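Local atomic coordinates of putative alpha-L-fucosidase (Bacteroides thetaiotaomicron VPI-5482, PDB entry 3GZA), a protein that probably hydrolyses alpha-L-fucosidic linkages as a glycoside hydrolase of family 29, carrying a C-terminal beta-sandwich domain beside its catalytic barrel. Residues A[124-133]-A[175-185]. Sequence-based numbering, arbitrary orientation. Where two conformers were deposited one is given.
Sequences QPGIYIGIRW and DLYMIWFDGGA
Two neighbouring parallel strands of the barrel, 124-129 and 178-181, pair Tyr128 with Trp180. Five backbone hydrogen bonds join the segments, from Tyr177 N to Pro125 O at one end to Asp182 N to Ile129 O at the other. Tyr128 and Trp180 project to the same side of the sheet, and CG anti to the backbone N in both (chi1 172° and -179°) carries the two rings out alongside each other. Tyr128 CD2 lies 3.6 Å from Trp180 CD2, over the indole face, in an edge-to-face pair with planes at 55°. Trp180 NE1 binds the sulfonate of a buffer molecule. Tyr128 OH lies 3.2 Å from Asp182 CB and reaches Asp182 OD1 through a water. With an alanine at Tyr128, the indole face would probably lose the tyrosine edge and that water its phenolic donor. Beyond the strand, two further waters tie the Asp182 carboxylate to Trp133; Trp133 CD1, at the ring edge, lies 3.3 Å from Asp182 OD2. On the opposite sheet face, Ile127 CB packs on Ile179 CD1 (3.9 Å), while Ile129 lies alongside Phe181. Polar and aromatic side chains gathered at the C-terminal ends of parallel strands are characteristic of the TIM-barrel active-site end, consistent with a family 29 fucosidase.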
ATOM      1  N   GLN A 124      26.242  16.283   6.964  1.00 25.05           N
ATOM      2  CA  GLN A 124      26.220  15.065   6.160  1.00 25.66           C
ATOM      3  C   GLN A 124      24.882  14.361   6.384  1.00 25.23           C
ATOM      4  O   GLN A 124      24.509  14.058   7.514  1.00 26.17           O
ATOM      5  CB  GLN A 124      27.378  14.156   6.581  1.00 25.33           C
ATOM      6  CG  GLN A 124      28.742  14.809   6.281  1.00 27.84           C
ATOM      7  CD  GLN A 124      29.938  14.075   6.905  1.00 29.57           C
ATOM      8  OE1 GLN A 124      30.351  13.039   6.423  1.00 29.89           O
ATOM      9  NE2 GLN A 124      30.498  14.634   7.962  1.00 32.96           N
ATOM     10  N   PRO A 125      24.153  14.068   5.301  1.00 25.27           N
ATOM     11  CA  PRO A 125      22.859  13.419   5.448  1.00 25.14           C
ATOM     12  C   PRO A 125      22.887  11.943   5.542  1.00 25.50           C
ATOM     13  O   PRO A 125      23.632  11.324   4.810  1.00 25.03           O
ATOM     14  CB  PRO A 125      22.127  13.793   4.129  1.00 26.21           C
ATOM     15  CG  PRO A 125      23.189  13.974   3.173  1.00 27.22           C
ATOM     16  CD  PRO A 125      24.411  14.438   3.893  1.00 25.99           C
ATOM     17  N   GLY A 126      22.102  11.393   6.442  1.00 25.36           N
ATOM     18  CA  GLY A 126      21.883   9.966   6.519  1.00 25.93           C
ATOM     19  C   GLY A 126      20.396   9.653   6.449  1.00 25.54           C
ATOM     20  O   GLY A 126      19.568  10.512   6.594  1.00 24.94           O
ATOM     21  N   ILE A 127      20.082   8.368   6.278  1.00 25.70           N
ATOM     22  CA  ILE A 127      18.685   7.937   6.139  1.00 26.16           C
ATOM     23  C   ILE A 127      18.406   6.779   7.085  1.00 26.04           C
ATOM     24  O   ILE A 127      19.196   5.827   7.172  1.00 25.68           O
ATOM     25  CB  ILE A 127      18.350   7.564   4.702  1.00 25.91           C
ATOM     26  CG1 ILE A 127      18.478   8.776   3.737  1.00 26.64           C
ATOM     27  CG2 ILE A 127      16.895   7.080   4.658  1.00 27.68           C
ATOM     28  CD1 ILE A 127      18.304   8.481   2.244  1.00 26.48           C
ATOM     29  N   TYR A 128      17.311   6.879   7.812  1.00 25.46           N
ATOM     30  CA  TYR A 128      16.832   5.823   8.696  1.00 25.49           C
ATOM     31  C   TYR A 128      15.679   5.122   7.988  1.00 25.92           C
ATOM     32  O   TYR A 128      14.780   5.775   7.402  1.00 25.96           O
ATOM     33  CB  TYR A 128      16.391   6.462  10.007  1.00 26.27           C
ATOM     34  CG  TYR A 128      15.679   5.681  11.085  1.00 27.59           C
ATOM     35  CD1 TYR A 128      14.430   5.101  10.885  1.00 25.95           C
ATOM     36  CD2 TYR A 128      16.256   5.553  12.341  1.00 28.51           C
ATOM     37  CE1 TYR A 128      13.790   4.421  11.892  1.00 27.17           C
ATOM     38  CE2 TYR A 128      15.609   4.894  13.352  1.00 26.92           C
ATOM     39  CZ  TYR A 128      14.370   4.314  13.115  1.00 25.55           C
ATOM     40  OH  TYR A 128      13.715   3.681  14.158  1.00 25.83           O
ATOM     41  N   ILE A 129      15.676   3.811   8.076  1.00 25.24           N
ATOM     42  CA  ILE A 129      14.662   3.002   7.397  1.00 25.15           C
ATOM     43  C   ILE A 129      14.143   1.995   8.412  1.00 26.23           C
ATOM     44  O   ILE A 129      14.906   1.185   8.934  1.00 26.70           O
ATOM     45  CB  ILE A 129      15.298   2.246   6.191  1.00 25.83           C
ATOM     46  CG1 ILE A 129      16.012   3.224   5.261  1.00 27.09           C
ATOM     47  CG2 ILE A 129      14.175   1.476   5.420  1.00 27.89           C
ATOM     48  CD1 ILE A 129      16.809   2.536   4.128  1.00 28.69           C
ATOM     49  N   GLY A 130      12.837   2.011   8.646  1.00 25.48           N
ATOM     50  CA  GLY A 130      12.198   1.057   9.544  1.00 25.71           C
ATOM     51  C   GLY A 130      11.572  -0.056   8.720  1.00 26.02           C
ATOM     52  O   GLY A 130      10.641   0.172   7.923  1.00 26.51           O
ATOM     53  N   ILE A 131      12.115  -1.260   8.817  1.00 24.65           N
ATOM     54  CA  ILE A 131      11.596  -2.458   8.145  0.50 25.20           C
ATOM     55  C   ILE A 131      11.090  -3.512   9.134  1.00 24.81           C
ATOM     56  O   ILE A 131      10.527  -4.527   8.741  1.00 25.01           O
ATOM     57  CB  ILE A 131      12.676  -3.136   7.235  0.50 25.84           C
ATOM     58  CG1 ILE A 131      13.854  -3.716   8.024  0.50 27.70           C
ATOM     59  CG2 ILE A 131      13.191  -2.162   6.202  0.50 26.69           C
ATOM     60  CD1 ILE A 131      14.734  -4.520   7.160  0.50 28.68           C
ATOM     61  N   ARG A 132      11.284  -3.268  10.440  1.00 25.14           N
ATOM     62  CA  ARG A 132      10.938  -4.232  11.462  1.00 24.83           C
ATOM     63  C   ARG A 132       9.436  -4.293  11.758  1.00 23.87           C
ATOM     64  O   ARG A 132       8.903  -5.372  12.078  1.00 23.75           O
ATOM     65  CB  ARG A 132      11.719  -3.860  12.741  1.00 25.40           C
ATOM     66  CG  ARG A 132      11.536  -4.801  13.885  1.00 25.07           C
ATOM     67  CD  ARG A 132      12.491  -4.523  15.032  1.00 26.43           C
ATOM     68  NE  ARG A 132      12.414  -5.599  16.031  1.00 26.73           N
ATOM     69  CZ  ARG A 132      12.740  -5.460  17.321  1.00 30.61           C
ATOM     70  NH1 ARG A 132      13.192  -4.308  17.778  1.00 30.78           N
ATOM     71  NH2 ARG A 132      12.652  -6.474  18.157  1.00 29.57           N
ATOM     72  N   TRP A 133       8.800  -3.142  11.699  1.00 24.22           N
ATOM     73  CA  TRP A 133       7.368  -3.003  11.924  1.00 23.88           C
ATOM     74  C   TRP A 133       6.757  -2.285  10.718  1.00 23.78           C
ATOM     75  O   TRP A 133       7.268  -1.266  10.241  1.00 26.43           O
ATOM     76  CB  TRP A 133       7.084  -2.160  13.184  1.00 24.26           C
ATOM     77  CG  TRP A 133       8.020  -2.440  14.311  1.00 23.70           C
ATOM     78  CD1 TRP A 133       9.151  -1.734  14.608  1.00 24.71           C
ATOM     79  CD2 TRP A 133       7.954  -3.524  15.260  1.00 24.05           C
ATOM     80  NE1 TRP A 133       9.803  -2.325  15.670  1.00 25.82           N
ATOM     81  CE2 TRP A 133       9.087  -3.411  16.097  1.00 25.68           C
ATOM     82  CE3 TRP A 133       7.040  -4.550  15.511  1.00 23.52           C
ATOM     83  CZ2 TRP A 133       9.319  -4.293  17.144  1.00 25.40           C
ATOM     84  CZ3 TRP A 133       7.276  -5.436  16.551  1.00 23.45           C
ATOM     85  CH2 TRP A 133       8.439  -5.304  17.348  1.00 24.27           C
ATOM     86  N   ASP A 175      25.476  10.751  -1.858  1.00 25.80           N
ATOM     87  CA  ASP A 175      26.278   9.971  -0.900  1.00 26.42           C
ATOM     88  C   ASP A 175      25.809  10.216   0.511  1.00 26.41           C
ATOM     89  O   ASP A 175      25.568  11.358   0.921  1.00 26.18           O
ATOM     90  CB  ASP A 175      27.756  10.278  -1.062  1.00 27.46           C
ATOM     91  CG  ASP A 175      28.312   9.823  -2.413  1.00 31.72           C
ATOM     92  OD1 ASP A 175      27.647   9.032  -3.127  1.00 34.19           O
ATOM     93  OD2 ASP A 175      29.442  10.233  -2.778  1.00 38.59           O
ATOM     94  N   LEU A 176      25.621   9.128   1.257  1.00 25.33           N
ATOM     95  CA  LEU A 176      25.025   9.173   2.576  1.00 26.25           C
ATOM     96  C   LEU A 176      26.037   8.877   3.705  1.00 25.27           C
ATOM     97  O   LEU A 176      27.024   8.161   3.530  1.00 26.01           O
ATOM     98  CB  LEU A 176      23.921   8.124   2.673  1.00 25.38           C
ATOM     99  CG  LEU A 176      22.804   8.256   1.632  1.00 27.99           C
ATOM    100  CD1 LEU A 176      21.843   7.073   1.689  1.00 28.94           C
ATOM    101  CD2 LEU A 176      22.106   9.595   1.786  1.00 26.63           C
ATOM    102  N   TYR A 177      25.725   9.461   4.846  1.00 25.15           N
ATOM    103  CA  TYR A 177      26.547   9.336   6.036  1.00 24.36           C
ATOM    104  C   TYR A 177      26.345   7.987   6.676  1.00 25.56           C
ATOM    105  O   TYR A 177      27.310   7.348   7.066  1.00 23.86           O
ATOM    106  CB  TYR A 177      26.177  10.474   7.002  1.00 24.99           C
ATOM    107  CG  TYR A 177      27.035  10.508   8.243  1.00 25.31           C
ATOM    108  CD1 TYR A 177      28.280  11.103   8.238  1.00 25.17           C
ATOM    109  CD2 TYR A 177      26.553  10.016   9.470  1.00 25.70           C
ATOM    110  CE1 TYR A 177      29.071  11.149   9.396  1.00 25.90           C
ATOM    111  CE2 TYR A 177      27.369  10.034  10.604  1.00 23.92           C
ATOM    112  CZ  TYR A 177      28.597  10.646  10.577  1.00 24.56           C
ATOM    113  OH  TYR A 177      29.362  10.704  11.730  1.00 26.50           O
HETATM  114  N   MSE A 178      25.080   7.620   6.849  1.00 25.36           N
HETATM  115  CA  MSE A 178      24.748   6.317   7.380  1.00 25.12           C
HETATM  116  C   MSE A 178      23.398   5.906   6.832  1.00 26.21           C
HETATM  117  O   MSE A 178      22.618   6.763   6.344  1.00 25.83           O
HETATM  118  CB  MSE A 178      24.581   6.359   8.919  1.00 25.78           C
HETATM  119  CG  MSE A 178      23.427   7.118   9.449  1.00 24.26           C
HETATM  120 SE   MSE A 178      23.066   6.844  11.296  0.75 25.25          SE
HETATM  121  CE  MSE A 178      24.579   7.777  12.059  1.00 26.70           C
ATOM    122  N   ILE A 179      23.166   4.598   6.918  1.00 25.17           N
ATOM    123  CA  ILE A 179      21.847   3.972   6.757  0.50 24.85           C
ATOM    124  C   ILE A 179      21.638   3.319   8.123  1.00 25.40           C
ATOM    125  O   ILE A 179      22.471   2.511   8.547  1.00 27.04           O
ATOM    126  CB  ILE A 179      21.719   2.903   5.675  0.50 24.87           C
ATOM    127  CG1 ILE A 179      21.790   3.540   4.267  0.50 23.33           C
ATOM    128  CG2 ILE A 179      20.411   2.099   5.882  0.50 25.29           C
ATOM    129  CD1 ILE A 179      20.662   4.495   3.879  0.50 24.47           C
ATOM    130  N   TRP A 180      20.556   3.710   8.798  1.00 25.01           N
ATOM    131  CA  TRP A 180      20.180   3.244  10.120  1.00 24.55           C
ATOM    132  C   TRP A 180      18.866   2.509  10.007  1.00 25.19           C
ATOM    133  O   TRP A 180      17.848   3.091   9.665  1.00 26.66           O
ATOM    134  CB  TRP A 180      19.979   4.446  11.036  1.00 25.08           C
ATOM    135  CG  TRP A 180      19.591   4.225  12.490  1.00 24.82           C
ATOM    136  CD1 TRP A 180      19.091   3.083  13.079  1.00 25.25           C
ATOM    137  CD2 TRP A 180      19.594   5.223  13.520  1.00 25.19           C
ATOM    138  NE1 TRP A 180      18.852   3.293  14.401  1.00 26.50           N
ATOM    139  CE2 TRP A 180      19.145   4.602  14.704  1.00 24.88           C
ATOM    140  CE3 TRP A 180      19.962   6.576  13.558  1.00 27.22           C
ATOM    141  CZ2 TRP A 180      19.027   5.285  15.897  1.00 27.45           C
ATOM    142  CZ3 TRP A 180      19.849   7.253  14.757  1.00 28.61           C
ATOM    143  CH2 TRP A 180      19.335   6.626  15.894  1.00 27.91           C
ATOM    144  N   PHE A 181      18.884   1.229  10.307  1.00 24.12           N
ATOM    145  CA  PHE A 181      17.677   0.423  10.311  1.00 25.30           C
ATOM    146  C   PHE A 181      17.123   0.335  11.718  1.00 25.66           C
ATOM    147  O   PHE A 181      17.889   0.080  12.670  1.00 25.82           O
ATOM    148  CB  PHE A 181      17.978  -0.967   9.812  1.00 24.77           C
ATOM    149  CG  PHE A 181      18.355  -1.011   8.357  1.00 23.99           C
ATOM    150  CD1 PHE A 181      17.363  -1.023   7.408  1.00 27.77           C
ATOM    151  CD2 PHE A 181      19.664  -1.141   7.946  1.00 26.57           C
ATOM    152  CE1 PHE A 181      17.666  -1.091   6.043  1.00 27.43           C
ATOM    153  CE2 PHE A 181      19.972  -1.169   6.557  1.00 26.97           C
ATOM    154  CZ  PHE A 181      18.954  -1.141   5.636  1.00 26.41           C
ATOM    155  N   ASP A 182      15.803   0.532  11.860  1.00 25.40           N
ATOM    156  CA  ASP A 182      15.113   0.438  13.168  1.00 24.49           C
ATOM    157  C   ASP A 182      15.278  -0.923  13.790  1.00 25.93           C
ATOM    158  O   ASP A 182      14.626  -1.862  13.386  1.00 25.39           O
ATOM    159  CB  ASP A 182      13.610   0.755  12.944  1.00 26.16           C
ATOM    160  CG  ASP A 182      12.772   0.578  14.168  1.00 26.83           C
ATOM    161  OD1 ASP A 182      13.331   0.567  15.305  1.00 27.10           O
ATOM    162  OD2 ASP A 182      11.528   0.479  13.982  1.00 27.51           O
ATOM    163  N   GLY A 183      16.083  -1.003  14.829  1.00 24.51           N
ATOM    164  CA  GLY A 183      16.367  -2.298  15.408  1.00 24.87           C
ATOM    165  C   GLY A 183      17.180  -3.216  14.533  1.00 25.03           C
ATOM    166  O   GLY A 183      17.199  -4.420  14.759  1.00 25.79           O
ATOM    167  N   GLY A 184      17.870  -2.650  13.545  1.00 24.93           N
ATOM    168  CA  GLY A 184      18.702  -3.378  12.590  1.00 24.35           C
ATOM    169  C   GLY A 184      17.857  -3.987  11.474  1.00 24.50           C
ATOM    170  O   GLY A 184      16.657  -3.790  11.416  1.00 25.57           O
ATOM    171  N   ALA A 185      18.522  -4.792  10.635  1.00 24.90           N
ATOM    172  CA  ALA A 185      17.863  -5.430   9.490  1.00 24.03           C
ATOM    173  C   ALA A 185      17.913  -6.951   9.633  1.00 25.10           C
ATOM    174  O   ALA A 185      17.788  -7.687   8.649  1.00 24.86           O
ATOM    175  CB  ALA A 185      18.505  -4.937   8.189  1.00 24.48           C
TER
HETATM  176  O   HOH W   1      15.127   2.279  16.428  1.00 21.25           O
HETATM  177  O   HOH W   2      14.275  -2.105  10.686  1.00 11.94           O
HETATM  178  O   HOH W   3      12.439  -1.489  16.898  1.00 12.94           O
HETATM  179  O   HOH W   4      10.410  -0.590  11.705  1.00 12.45           O